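Local coordinates for Lin1840 protein (Listeria innocua serovar 6a, PDB 4ZOC) that probably hydrolyses terminal, non-reducing beta-D-glucosyl residues to release beta-D-glucose and takes part in beta-1,2-glucan metabolism, at residues K18-C22 and L325-V329; V87-I93 and G130-S136; V169-Q173 and Q185-C189; L179-Q185 and D344-G348; G230-V234 and F263-L267. The protein carries 2 engineered substitutions. All coordinates share one frame. Residues are numbered along the deposited sequence.

Overall arrangement
All five contacts involve the N-terminal TIM barrel of this family 3 glycosidase; contacts 1, 2, 3 and 5 are buried, contact 4 only partly so. Contacts 2 and 5 lie within its parallel sheet and combine backbone bonds with apolar and aromatic packing; Met-89 and Val-133 of contact 2 touch Leu-233 of contact 5. Contact 3 joins helix 158-173 to strand 187-193, between those two pairs, largely through glutamine amides. It shares Gln-185 with contact 4, a meeting of two loops held by one arginine and a water. Contact 1 packs two helices from distant parts of the sequence through apolar side chains and a salt bridge; its centre is about 16 Å from that of contact 5.

Contact 1: residues K18-C22 and L325-V329; sequences KIAQC and LDEAV
Residues 325-329 form a regular turn within helix 322-338, with phi/psi near -60/-45 and Val-329 N bonded to Leu-325 O at 2.9 Å. Segment 18-22 comes from the end of helix 15-21: Lys-18 and Ile-19 are helical, whereas Cys-22 has phi/psi -91/17, its N bonded to Ile-19 O at 3.0 Å. Here an early and a late helix of the TIM-barrel domain, 303 residues apart in sequence, pack against each other. The closest CA pair is Lys-18 with Val-329, 6.2 Å apart. Val-329 (chi1 t), a compact beta-branched residue, fits this close approach, its CG2 3.4 Å from Lys-18 O and 3.7 Å from Lys-18 CB. Leu-325 (t, p) reaches further: its CD2 is 3.8 Å from Lys-18 CB and 3.9 Å from Ile-19 CG1, while its CD1 meets Cys-22 SG at 3.8 Å. The small Ala-328 leaves room for the same sulfur, CB to SG 4.0 Å. Met-294 of helix 286-295 backs Leu-325 and Ala-328, and Cys-22 leads into strand 23-25, bonding through its backbone to Glu-301. Lys-18 (m, t, m, t) lays its aliphatic chain beside the helix and brings its charge to the partly exposed Asp-326 (chi1 m), with Glu-322 as a second acidic partner. The salt bridge to Asp-326 is short, Lys-18 NZ to Asp-326 OD1 being 2.7 Å.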
# COMPACT_ATOMS: atom_id res chain seq x y z
N LYS A 18 2.20 41.44 -14.63
CA LYS A 18 2.95 40.47 -13.81
C LYS A 18 2.08 39.27 -13.50
O LYS A 18 2.56 38.13 -13.64
CB LYS A 18 3.49 41.08 -12.52
CG LYS A 18 4.53 42.10 -12.81
CD LYS A 18 5.27 42.62 -11.59
CE LYS A 18 4.39 43.51 -10.74
NZ LYS A 18 5.26 44.10 -9.69
N ILE A 19 0.83 39.50 -13.14
CA ILE A 19 -0.10 38.40 -12.83
C ILE A 19 -0.26 37.46 -14.05
O ILE A 19 -0.11 36.23 -13.93
CB ILE A 19 -1.48 38.95 -12.35
CG1 ILE A 19 -1.40 39.70 -10.97
CG2 ILE A 19 -2.56 37.84 -12.38
CD1 ILE A 19 -2.71 40.41 -10.60
N ALA A 20 -0.52 38.00 -15.25
CA ALA A 20 -0.72 37.16 -16.42
C ALA A 20 0.51 36.43 -16.87
O ALA A 20 0.40 35.34 -17.51
CB ALA A 20 -1.30 38.02 -17.56
N GLN A 21 1.70 36.98 -16.56
CA GLN A 21 2.96 36.33 -16.88
C GLN A 21 2.96 34.92 -16.22
O GLN A 21 3.64 34.05 -16.70
CB GLN A 21 4.21 37.16 -16.38
CG GLN A 21 5.56 36.65 -16.83
CD GLN A 21 5.79 36.55 -18.31
OE1 GLN A 21 6.64 35.77 -18.74
NE2 GLN A 21 5.15 37.41 -19.10
N CYS A 22 2.21 34.73 -15.14
CA CYS A 22 2.14 33.48 -14.40
C CYS A 22 1.04 32.52 -14.86
O CYS A 22 0.71 31.58 -14.12
CB CYS A 22 1.98 33.75 -12.88
SG CYS A 22 3.35 34.72 -12.21
N LEU A 325 5.11 37.68 -6.02
CA LEU A 325 4.81 37.79 -7.46
C LEU A 325 6.00 38.23 -8.29
O LEU A 325 6.27 37.62 -9.34
CB LEU A 325 3.59 38.68 -7.71
CG LEU A 325 3.26 38.97 -9.16
CD1 LEU A 325 2.87 37.67 -9.86
CD2 LEU A 325 2.09 39.99 -9.19
N ASP A 326 6.74 39.25 -7.82
CA ASP A 326 7.94 39.68 -8.53
C ASP A 326 8.99 38.57 -8.67
O ASP A 326 9.79 38.50 -9.65
CB ASP A 326 8.57 40.88 -7.84
CG ASP A 326 7.71 42.11 -7.91
OD1 ASP A 326 6.65 42.11 -8.58
OD2 ASP A 326 8.04 43.07 -7.21
N GLU A 327 9.06 37.74 -7.67
CA GLU A 327 10.03 36.62 -7.70
C GLU A 327 9.62 35.62 -8.77
O GLU A 327 10.48 35.16 -9.52
CB GLU A 327 10.20 35.97 -6.30
CG GLU A 327 10.99 36.88 -5.34
CD GLU A 327 10.79 36.62 -3.86
OE1 GLU A 327 10.37 35.50 -3.47
OE2 GLU A 327 11.11 37.55 -3.07
N ALA A 328 8.35 35.30 -8.85
CA ALA A 328 7.86 34.38 -9.84
C ALA A 328 8.06 34.96 -11.26
O ALA A 328 8.55 34.29 -12.17
CB ALA A 328 6.38 34.06 -9.62
N VAL A 329 7.73 36.23 -11.43
CA VAL A 329 7.92 36.88 -12.72
C VAL A 329 9.42 36.85 -13.14
O VAL A 329 9.75 36.53 -14.29
CB VAL A 329 7.31 38.30 -12.73
CG1 VAL A 329 7.72 39.05 -13.98
CG2 VAL A 329 5.81 38.25 -12.59

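Contact 2: residues V87-I93 and G130-S136; sequences VFMADVI and GHHVTFS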
# COMPACT_ATOMS: atom_id res chain seq x y z
N VAL A 87 6.90 31.72 -23.86
CA VAL A 87 7.69 30.48 -23.83
C VAL A 87 6.74 29.30 -24.11
O VAL A 87 5.61 29.32 -23.64
CB VAL A 87 8.51 30.28 -22.47
CG1 VAL A 87 7.59 30.36 -21.24
CG2 VAL A 87 9.34 29.02 -22.59
N PHE A 88 7.19 28.37 -24.97
CA PHE A 88 6.39 27.25 -25.51
C PHE A 88 6.90 25.96 -24.91
O PHE A 88 8.09 25.61 -25.03
CB PHE A 88 6.55 27.19 -27.03
CG PHE A 88 5.78 28.27 -27.78
CD1 PHE A 88 6.25 29.59 -27.82
CD2 PHE A 88 4.55 27.96 -28.37
CE1 PHE A 88 5.50 30.55 -28.46
CE2 PHE A 88 3.81 28.91 -29.05
CZ PHE A 88 4.27 30.23 -29.07
N MET A 89 5.99 25.24 -24.28
CA MET A 89 6.30 23.99 -23.62
C MET A 89 5.44 22.85 -24.16
O MET A 89 4.31 23.06 -24.68
CB MET A 89 6.00 24.15 -22.14
CG MET A 89 6.56 25.40 -21.51
SD MET A 89 6.76 25.28 -19.73
CE MET A 89 7.13 26.98 -19.38
N ALA A 90 5.98 21.62 -24.07
CA ALA A 90 5.23 20.49 -24.64
C ALA A 90 5.60 19.20 -23.95
O ALA A 90 6.65 19.11 -23.30
CB ALA A 90 5.53 20.39 -26.13
N ASP A 91 4.75 18.20 -24.13
CA ASP A 91 5.04 16.85 -23.62
C ASP A 91 5.83 16.04 -24.66
O ASP A 91 5.21 15.46 -25.54
CB ASP A 91 3.72 16.16 -23.30
CG ASP A 91 3.10 16.76 -22.02
OD1 ASP A 91 3.67 16.57 -20.90
OD2 ASP A 91 2.10 17.36 -22.13
N VAL A 92 7.17 16.08 -24.56
CA VAL A 92 8.09 15.25 -25.31
C VAL A 92 8.70 14.25 -24.37
O VAL A 92 9.64 14.51 -23.67
CB VAL A 92 9.09 16.12 -26.14
CG1 VAL A 92 9.73 15.26 -27.20
CG2 VAL A 92 8.31 17.36 -26.60
N ILE A 93 8.07 13.07 -24.32
CA ILE A 93 8.25 12.12 -23.20
C ILE A 93 9.20 11.02 -23.59
O ILE A 93 10.08 10.61 -22.82
CB ILE A 93 6.90 11.53 -22.75
CG1 ILE A 93 5.87 12.69 -22.48
CG2 ILE A 93 7.09 10.53 -21.60
CD1 ILE A 93 6.43 13.78 -21.55
N GLY A 130 9.32 24.13 -32.92
CA GLY A 130 9.08 25.35 -32.18
C GLY A 130 8.95 25.29 -30.66
O GLY A 130 8.59 26.26 -30.06
N HIS A 131 9.19 24.13 -30.08
CA HIS A 131 9.09 23.94 -28.63
C HIS A 131 10.37 24.27 -27.88
O HIS A 131 11.43 23.85 -28.27
CB HIS A 131 8.72 22.48 -28.34
CG HIS A 131 7.48 22.01 -29.04
ND1 HIS A 131 6.22 22.48 -28.74
CD2 HIS A 131 7.32 21.14 -30.06
CE1 HIS A 131 5.33 21.90 -29.53
NE2 HIS A 131 5.98 21.10 -30.35
N HIS A 132 10.23 24.96 -26.74
CA HIS A 132 11.36 25.43 -25.92
C HIS A 132 11.63 24.55 -24.72
O HIS A 132 12.75 24.51 -24.26
CB HIS A 132 11.13 26.80 -25.36
CG HIS A 132 10.76 27.81 -26.41
ND1 HIS A 132 9.97 28.90 -26.16
CD2 HIS A 132 11.08 27.87 -27.73
CE1 HIS A 132 9.77 29.58 -27.28
NE2 HIS A 132 10.46 29.00 -28.25
N VAL A 133 10.58 23.96 -24.16
CA VAL A 133 10.66 23.13 -22.95
C VAL A 133 9.92 21.83 -23.14
O VAL A 133 8.85 21.81 -23.72
CB VAL A 133 9.89 23.85 -21.74
CG1 VAL A 133 9.94 23.10 -20.43
CG2 VAL A 133 10.41 25.23 -21.51
N THR A 134 10.47 20.74 -22.59
CA THR A 134 9.69 19.53 -22.47
C THR A 134 9.42 19.15 -21.04
O THR A 134 10.31 19.27 -20.19
CB THR A 134 10.36 18.34 -23.19
OG1 THR A 134 9.54 17.17 -23.03
CG2 THR A 134 11.80 17.98 -22.62
N PHE A 135 8.24 18.55 -20.84
CA PHE A 135 7.81 18.06 -19.53
C PHE A 135 8.35 16.64 -19.30
O PHE A 135 7.57 15.64 -19.26
CB PHE A 135 6.34 18.11 -19.44
CG PHE A 135 5.71 19.54 -19.60
CD1 PHE A 135 6.25 20.67 -18.84
CD2 PHE A 135 4.62 19.74 -20.45
CE1 PHE A 135 5.70 21.88 -18.97
CE2 PHE A 135 4.00 20.98 -20.50
CZ PHE A 135 4.55 22.03 -19.74
N SER A 136 9.66 16.55 -19.24
CA SER A 136 10.41 15.33 -19.08
C SER A 136 11.78 15.69 -18.53
O SER A 136 12.28 16.79 -18.78
CB SER A 136 10.54 14.59 -20.44
OG SER A 136 11.42 13.49 -20.42
O HOH W 1 4.31 24.23 -27.21
O HOH W 2 10.07 11.31 -20.09
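Two neighbouring parallel strands of the TIM barrel, 87-90 and 133-134, meet here and run on into loops at their C-terminal ends, where a bound glucose lies about 6 Å from the side chain of Asp-91. The backbone ladder starts with Phe-88 O, which accepts from both His-132 N (2.8 Å) and Val-133 N (3.1 Å). It continues with Ala-90 N to Val-133 O at 2.9 Å and Phe-135 N to Ala-90 O at 3.0 Å. Past the end of strand 87-90 a side chain takes over, Thr-134 OG1 donating to Val-92 O at 2.7 Å. One water bridges Ile-93 O and Ser-136 OG, which also hydrogen-bonds Tyr-172 OH; another joins Met-89 O to His-131 ND1, while His-131 NE2 hydrogen-bonds Tyr-96 OH.

Met-89 and Val-133 share a face, CG to CB 3.7 Å, and long, flexible Met-89 also lies beside Phe-135, its SD 4.8 Å from the ring centroid in an oblique Met-aromatic contact. On the other face small Ala-90 lets its CB sit over the His-131 ring, 3.8 Å from the centroid. The Phe-88 edge turns to the face of His-132, centroids 5.6 Å apart. Gly-130, with phi 96°, is the C-prime residue of the Schellman motif ending helix 112-128. Strands 59-61 and 187-193 bond to the outer edges of this pair. Met-89 and Val-133 reach Leu-233 of strand 233-236 across the barrel interior, whereas Thr-134 lies against Tyr-172 of helix 158-173.

Contact 3: residues V169-Q173 and Q185-C189; sequences VDGYQ and QMAAC
Helix 169-173 and strand 187-189 run at 142° to one another, their axes approaching to 7.4 Å, in a helix-to-strand connection of the TIM barrel. Nearest CA pairs are Gln-173 with Gln-185 (5.0 Å) and Val-169 with Ala-188 (6.1 Å). Gln-185 folds back (chi1 m, chi2 m) so that NE2 donates to Gly-171 O at 3.0 Å and Tyr-172 O at 2.8 Å, satisfying carbonyls at the helix end; Met-186 N also bonds to Tyr-172 O, at 2.8 Å. Gln-173 is extended (m, t), its CG 3.2 Å from Met-186 O and its OE1 accepting from Ala-188 N at 2.8 Å. An amide suits this place because it can both donate and accept. Tyr-172 (chi1 m) sets CD2 4.0 Å from Ala-188 CB, whose small size allows the close fit, and CB 4.3 Å from Met-186 CG (chi1 p). Tyr-172 touches Thr-134 of strand 133-134 and helix 112-128, and its OH hydrogen-bonds Ser-136 OG, while the Gln-173 amide bonds to Gly-230 and Lys-232, just before strand 233-236.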
# COMPACT_ATOMS: atom_id res chain seq x y z
N VAL A 169 18.25 14.57 -18.94
CA VAL A 169 18.47 16.03 -18.81
C VAL A 169 19.64 16.47 -19.71
O VAL A 169 19.55 17.45 -20.44
CB VAL A 169 18.71 16.42 -17.35
CG1 VAL A 169 19.18 17.89 -17.25
CG2 VAL A 169 17.45 16.22 -16.54
N ASP A 170 20.75 15.71 -19.66
CA ASP A 170 21.92 15.99 -20.47
C ASP A 170 21.56 15.93 -21.99
O ASP A 170 21.93 16.79 -22.77
CB ASP A 170 22.99 14.99 -20.13
CG ASP A 170 24.30 15.26 -20.84
OD1 ASP A 170 24.64 16.44 -21.13
OD2 ASP A 170 25.02 14.26 -21.09
N GLY A 171 20.82 14.91 -22.37
CA GLY A 171 20.37 14.76 -23.76
C GLY A 171 19.51 15.91 -24.25
O GLY A 171 19.69 16.45 -25.39
N TYR A 172 18.57 16.33 -23.42
CA TYR A 172 17.65 17.45 -23.84
C TYR A 172 18.39 18.77 -23.88
O TYR A 172 18.25 19.51 -24.84
CB TYR A 172 16.46 17.60 -22.89
CG TYR A 172 15.44 16.45 -22.86
CD1 TYR A 172 14.84 16.00 -24.02
CD2 TYR A 172 14.96 15.92 -21.65
CE1 TYR A 172 13.87 15.02 -23.99
CE2 TYR A 172 14.02 14.90 -21.65
CZ TYR A 172 13.47 14.46 -22.82
OH TYR A 172 12.51 13.46 -22.81
N GLN A 173 19.14 19.06 -22.82
CA GLN A 173 19.63 20.40 -22.60
C GLN A 173 21.05 20.63 -23.12
O GLN A 173 21.45 21.77 -23.38
CB GLN A 173 19.60 20.73 -21.09
CG GLN A 173 18.25 20.61 -20.43
CD GLN A 173 18.14 21.24 -19.08
OE1 GLN A 173 17.03 21.65 -18.68
NE2 GLN A 173 19.24 21.31 -18.35
N GLN A 185 18.97 22.00 -28.73
CA GLN A 185 18.68 21.55 -27.34
C GLN A 185 17.55 22.38 -26.77
O GLN A 185 17.21 23.47 -27.27
CB GLN A 185 19.88 21.82 -26.47
CG GLN A 185 21.21 21.34 -26.96
CD GLN A 185 21.32 19.90 -27.13
OE1 GLN A 185 22.18 19.46 -27.88
NE2 GLN A 185 20.47 19.11 -26.48
N MET A 186 16.93 21.87 -25.70
CA MET A 186 15.77 22.53 -25.11
C MET A 186 15.82 22.37 -23.58
O MET A 186 16.58 21.55 -23.05
CB MET A 186 14.49 21.91 -25.65
CG MET A 186 14.17 20.49 -25.19
SD MET A 186 12.88 19.69 -26.14
CE MET A 186 11.55 20.85 -26.06
N ALA A 187 15.02 23.16 -22.88
CA ALA A 187 14.91 23.02 -21.43
C ALA A 187 14.11 21.77 -21.06
O ALA A 187 13.08 21.44 -21.66
CB ALA A 187 14.29 24.23 -20.82
N ALA A 188 14.60 21.11 -20.01
CA ALA A 188 13.91 19.99 -19.39
C ALA A 188 13.15 20.46 -18.16
O ALA A 188 13.55 21.41 -17.53
CB ALA A 188 14.93 18.91 -19.04
N CYS A 189 12.05 19.77 -17.83
CA CYS A 189 11.26 20.00 -16.68
C CYS A 189 11.06 18.65 -15.96
O CYS A 189 10.36 17.77 -16.44
CB CYS A 189 9.88 20.52 -17.07
SG CYS A 189 8.77 20.85 -15.73

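Contact 4: residues L179-Q185 and D344-G348; sequences LNENLEQ and DPYRG
The loop between helix 158-173 and strand 187-193 meets the loop between helices 322-338 and 361-374, each built on a type I turn: Asn-182 to Gln-185, closed by Gln-185 N to Asn-182 O at 3.2 Å, and Asp-344 to Arg-347, closed by Arg-347 N to Asp-344 O, also 3.2 Å. Across the loops the nearest CA atoms are Leu-183 and Arg-347, 6.2 Å apart. Asp-344 (chi1 t) braces its own loop, OD1 accepting from Tyr-346 N at 3.0 Å in an Asx turn and OD2 from Gly-348 N at 2.8 Å. Arg-347 has left-handed angles (37/59), and Gly-348 follows at 96/-10, a conformation hard for residues with a CB.

The direct hydrogen bonds between the loops all come from the Arg-347 guanidinium: NH2 to Leu-179 O at 2.8 Å, NH2 to Gln-185 O at 3.0 Å and NH1 to Gln-185 O at 2.9 Å. NE binds Leu-339 O. A water donates to Leu-183 O (2.8 Å) and Arg-347 O (2.7 Å).

In van der Waals packing, Leu-183 (m, t) lays CD2 over one guanidinium face, 3.9 Å from Arg-347 NE, and brings CD1 to 3.6 Å from Gly-348 N. The buried arginine thus meets main-chain carbonyls here: its several donors knit the loops together without a salt bridge between them.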
# COMPACT_ATOMS: atom_id res chain seq x y z
N LEU A 179 21.80 27.44 -23.47
CA LEU A 179 20.52 27.24 -24.13
C LEU A 179 20.14 28.43 -25.01
O LEU A 179 19.21 28.36 -25.84
CB LEU A 179 19.44 26.84 -23.12
CG LEU A 179 19.52 25.36 -22.72
CD1 LEU A 179 18.78 25.09 -21.43
CD2 LEU A 179 19.04 24.44 -23.83
N ASN A 180 20.86 29.56 -24.85
CA ASN A 180 20.58 30.69 -25.68
C ASN A 180 21.29 30.61 -27.02
O ASN A 180 20.90 31.32 -27.95
CB ASN A 180 20.92 31.98 -24.96
CG ASN A 180 22.39 32.12 -24.71
OD1 ASN A 180 23.09 31.20 -24.35
ND2 ASN A 180 22.88 33.29 -24.94
N GLU A 181 22.22 29.66 -27.15
CA GLU A 181 23.05 29.47 -28.37
C GLU A 181 22.82 28.14 -29.05
O GLU A 181 22.89 28.05 -30.24
CB GLU A 181 24.57 29.52 -28.01
CG GLU A 181 25.09 30.77 -27.31
CD GLU A 181 26.56 30.65 -26.88
OE1 GLU A 181 27.22 29.61 -27.13
OE2 GLU A 181 27.09 31.60 -26.24
N ASN A 182 22.60 27.07 -28.27
CA ASN A 182 22.42 25.75 -28.76
C ASN A 182 20.90 25.52 -28.98
O ASN A 182 20.22 24.93 -28.14
CB ASN A 182 22.96 24.73 -27.71
CG ASN A 182 24.44 24.86 -27.44
OD1 ASN A 182 24.98 24.46 -26.38
ND2 ASN A 182 25.12 25.46 -28.35
N LEU A 183 20.40 25.94 -30.14
CA LEU A 183 18.96 25.97 -30.39
C LEU A 183 18.35 24.68 -30.88
O LEU A 183 17.12 24.64 -31.16
CB LEU A 183 18.64 27.11 -31.37
CG LEU A 183 19.20 28.51 -31.03
CD1 LEU A 183 18.61 29.59 -31.92
CD2 LEU A 183 19.04 28.88 -29.54
N GLU A 184 19.14 23.61 -30.88
CA GLU A 184 18.62 22.23 -31.12
C GLU A 184 18.47 21.43 -29.81
O GLU A 184 17.93 20.32 -29.82
CB GLU A 184 19.55 21.41 -32.02
CG GLU A 184 19.60 21.95 -33.45
CD GLU A 184 20.62 21.21 -34.33
OE1 GLU A 184 21.21 20.17 -33.88
OE2 GLU A 184 20.81 21.67 -35.49
N GLN A 185 18.97 22.00 -28.73
CA GLN A 185 18.68 21.55 -27.34
C GLN A 185 17.55 22.38 -26.77
O GLN A 185 17.21 23.47 -27.27
CB GLN A 185 19.88 21.82 -26.47
CG GLN A 185 21.21 21.34 -26.96
CD GLN A 185 21.32 19.90 -27.13
OE1 GLN A 185 22.18 19.46 -27.88
NE2 GLN A 185 20.47 19.11 -26.48
N ASP A 344 16.14 36.25 -29.98
CA ASP A 344 15.41 35.53 -31.01
C ASP A 344 14.22 34.82 -30.42
O ASP A 344 14.36 33.72 -29.88
CB ASP A 344 16.31 34.51 -31.69
CG ASP A 344 15.60 33.72 -32.80
OD1 ASP A 344 14.46 34.05 -33.19
OD2 ASP A 344 16.22 32.74 -33.32
N PRO A 345 13.05 35.44 -30.52
CA PRO A 345 11.83 34.87 -29.94
C PRO A 345 11.31 33.64 -30.70
O PRO A 345 10.40 33.01 -30.21
CB PRO A 345 10.83 36.02 -30.01
CG PRO A 345 11.39 36.98 -30.99
CD PRO A 345 12.81 36.76 -31.17
N TYR A 346 11.86 33.35 -31.89
CA TYR A 346 11.51 32.20 -32.70
C TYR A 346 12.48 31.05 -32.59
O TYR A 346 12.32 30.05 -33.30
CB TYR A 346 11.37 32.63 -34.19
CG TYR A 346 10.35 33.74 -34.32
CD1 TYR A 346 9.01 33.47 -34.28
CD2 TYR A 346 10.74 35.09 -34.47
CE1 TYR A 346 8.07 34.47 -34.30
CE2 TYR A 346 9.81 36.09 -34.48
CZ TYR A 346 8.47 35.78 -34.41
OH TYR A 346 7.55 36.75 -34.48
N ARG A 347 13.48 31.18 -31.69
CA ARG A 347 14.47 30.18 -31.37
C ARG A 347 14.91 29.36 -32.59
O ARG A 347 14.82 28.11 -32.66
CB ARG A 347 13.96 29.31 -30.21
CG ARG A 347 15.08 28.71 -29.43
CD ARG A 347 14.76 28.54 -27.97
NE ARG A 347 15.97 28.00 -27.37
CZ ARG A 347 16.33 26.72 -27.38
NH1 ARG A 347 15.58 25.79 -27.96
NH2 ARG A 347 17.48 26.38 -26.83
N GLY A 348 15.43 30.10 -33.56
CA GLY A 348 16.11 29.49 -34.68
C GLY A 348 15.28 29.28 -35.93
O GLY A 348 15.83 29.01 -36.95
O HOH W 3 16.04 25.85 -33.46

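Contact 5: residues G230-V234 and F263-L267; sequences GAKLV and FDGVL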
# COMPACT_ATOMS: atom_id res chain seq x y z
N GLY A 230 21.20 20.22 -13.50
CA GLY A 230 20.85 21.46 -14.19
C GLY A 230 19.51 21.53 -14.83
O GLY A 230 19.29 22.44 -15.66
N ALA A 231 18.60 20.59 -14.50
CA ALA A 231 17.23 20.69 -15.09
C ALA A 231 16.65 22.08 -14.89
O ALA A 231 16.64 22.61 -13.75
CB ALA A 231 16.28 19.65 -14.50
N LYS A 232 16.14 22.69 -15.95
CA LYS A 232 15.67 24.07 -15.82
C LYS A 232 14.41 24.30 -15.07
O LYS A 232 14.30 25.34 -14.40
CB LYS A 232 15.63 24.75 -17.17
CG LYS A 232 17.06 25.03 -17.71
CD LYS A 232 17.57 26.30 -17.08
CE LYS A 232 18.97 26.71 -17.43
NZ LYS A 232 19.28 27.89 -16.55
N LEU A 233 13.41 23.41 -15.18
CA LEU A 233 12.12 23.60 -14.53
C LEU A 233 11.77 22.37 -13.66
O LEU A 233 12.33 21.30 -13.88
CB LEU A 233 10.98 23.77 -15.53
CG LEU A 233 10.98 25.04 -16.42
CD1 LEU A 233 11.87 24.88 -17.63
CD2 LEU A 233 9.53 25.35 -16.84
N VAL A 234 10.86 22.54 -12.73
CA VAL A 234 10.24 21.46 -12.00
C VAL A 234 8.74 21.63 -12.10
O VAL A 234 8.23 22.76 -12.09
CB VAL A 234 10.70 21.46 -10.54
CG1 VAL A 234 9.98 20.39 -9.70
CG2 VAL A 234 12.18 21.20 -10.50
N PHE A 263 16.91 24.80 -5.86
CA PHE A 263 16.32 25.02 -7.19
C PHE A 263 15.84 26.47 -7.29
O PHE A 263 15.06 26.93 -6.45
CB PHE A 263 15.17 24.05 -7.39
CG PHE A 263 14.39 24.28 -8.65
CD1 PHE A 263 15.00 23.98 -9.88
CD2 PHE A 263 13.11 24.85 -8.63
CE1 PHE A 263 14.34 24.24 -11.07
CE2 PHE A 263 12.44 25.11 -9.86
CZ PHE A 263 13.06 24.79 -11.06
N ASP A 264 16.28 27.17 -8.34
CA ASP A 264 15.91 28.56 -8.52
C ASP A 264 15.26 28.82 -9.88
O ASP A 264 15.24 29.97 -10.31
CB ASP A 264 17.14 29.49 -8.41
CG ASP A 264 16.75 30.98 -8.22
OD1 ASP A 264 15.79 31.31 -7.49
OD2 ASP A 264 17.40 31.85 -8.79
N GLY A 265 14.62 27.81 -10.49
CA GLY A 265 13.94 27.97 -11.72
C GLY A 265 12.42 27.99 -11.54
O GLY A 265 11.86 28.12 -10.43
N VAL A 266 11.73 27.97 -12.70
CA VAL A 266 10.30 28.04 -12.76
C VAL A 266 9.75 26.73 -12.14
O VAL A 266 10.13 25.66 -12.55
CB VAL A 266 9.80 28.28 -14.19
CG1 VAL A 266 8.28 28.09 -14.31
CG2 VAL A 266 10.25 29.69 -14.66
N LEU A 267 8.86 26.88 -11.15
CA LEU A 267 8.03 25.76 -10.67
C LEU A 267 6.66 25.94 -11.35
O LEU A 267 5.95 26.99 -11.16
CB LEU A 267 7.98 25.76 -9.13
CG LEU A 267 7.13 24.67 -8.47
CD1 LEU A 267 7.67 23.27 -8.81
CD2 LEU A 267 7.02 24.88 -7.00
O HOH W 4 13.30 27.86 -15.20
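Phe-263 and Val-234 form the apolar centre of this pairing between neighbouring parallel strands of the TIM barrel, 233-236 and 266-268. Val-234 CG2 stands over the face of the Phe-263 ring, 3.7 Å from its centroid and 12° off the normal, a well-centred CH-pi contact. The flat ring suits the site because it can cover the valine while its edge faces the carbonyls of Ala-231 and Lys-232. Val-234 CG1 also meets Leu-267 CD1 at 3.8 Å; leucine and phenylalanine on this side both touch Leu-257 of helix 250-260. On the opposite face of the strands, Leu-233 CD2 packs on Val-266 CG1 at 3.9 Å, backed by Leu-335 of helix 322-338.

Outward from this core the backbones take over. Val-234 N donates to Val-266 O at 3.2 Å, and Leu-267 CA lies 3.3 Å from Val-234 O in a CA-H...O contact. Toward Lys-232 and Gly-265 the chains separate: Lys-232 O and Val-266 N are 4.1 Å apart, and a water fills the gap, donating to the first at 2.8 Å and accepting from the second at 3.0 Å. Gly-265 fits beside Lys-232 O, where a CB would clash. Lys-232 turns its CA-to-CB bond away from the other segment, and its NZ forms a salt bridge with Asp-338. Within these segments a single direct hydrogen bond joins the strands, and Val-234 bonds on to Ile-268: side-chain packing carries much of the contact, and water completes the polar link where the backbones part.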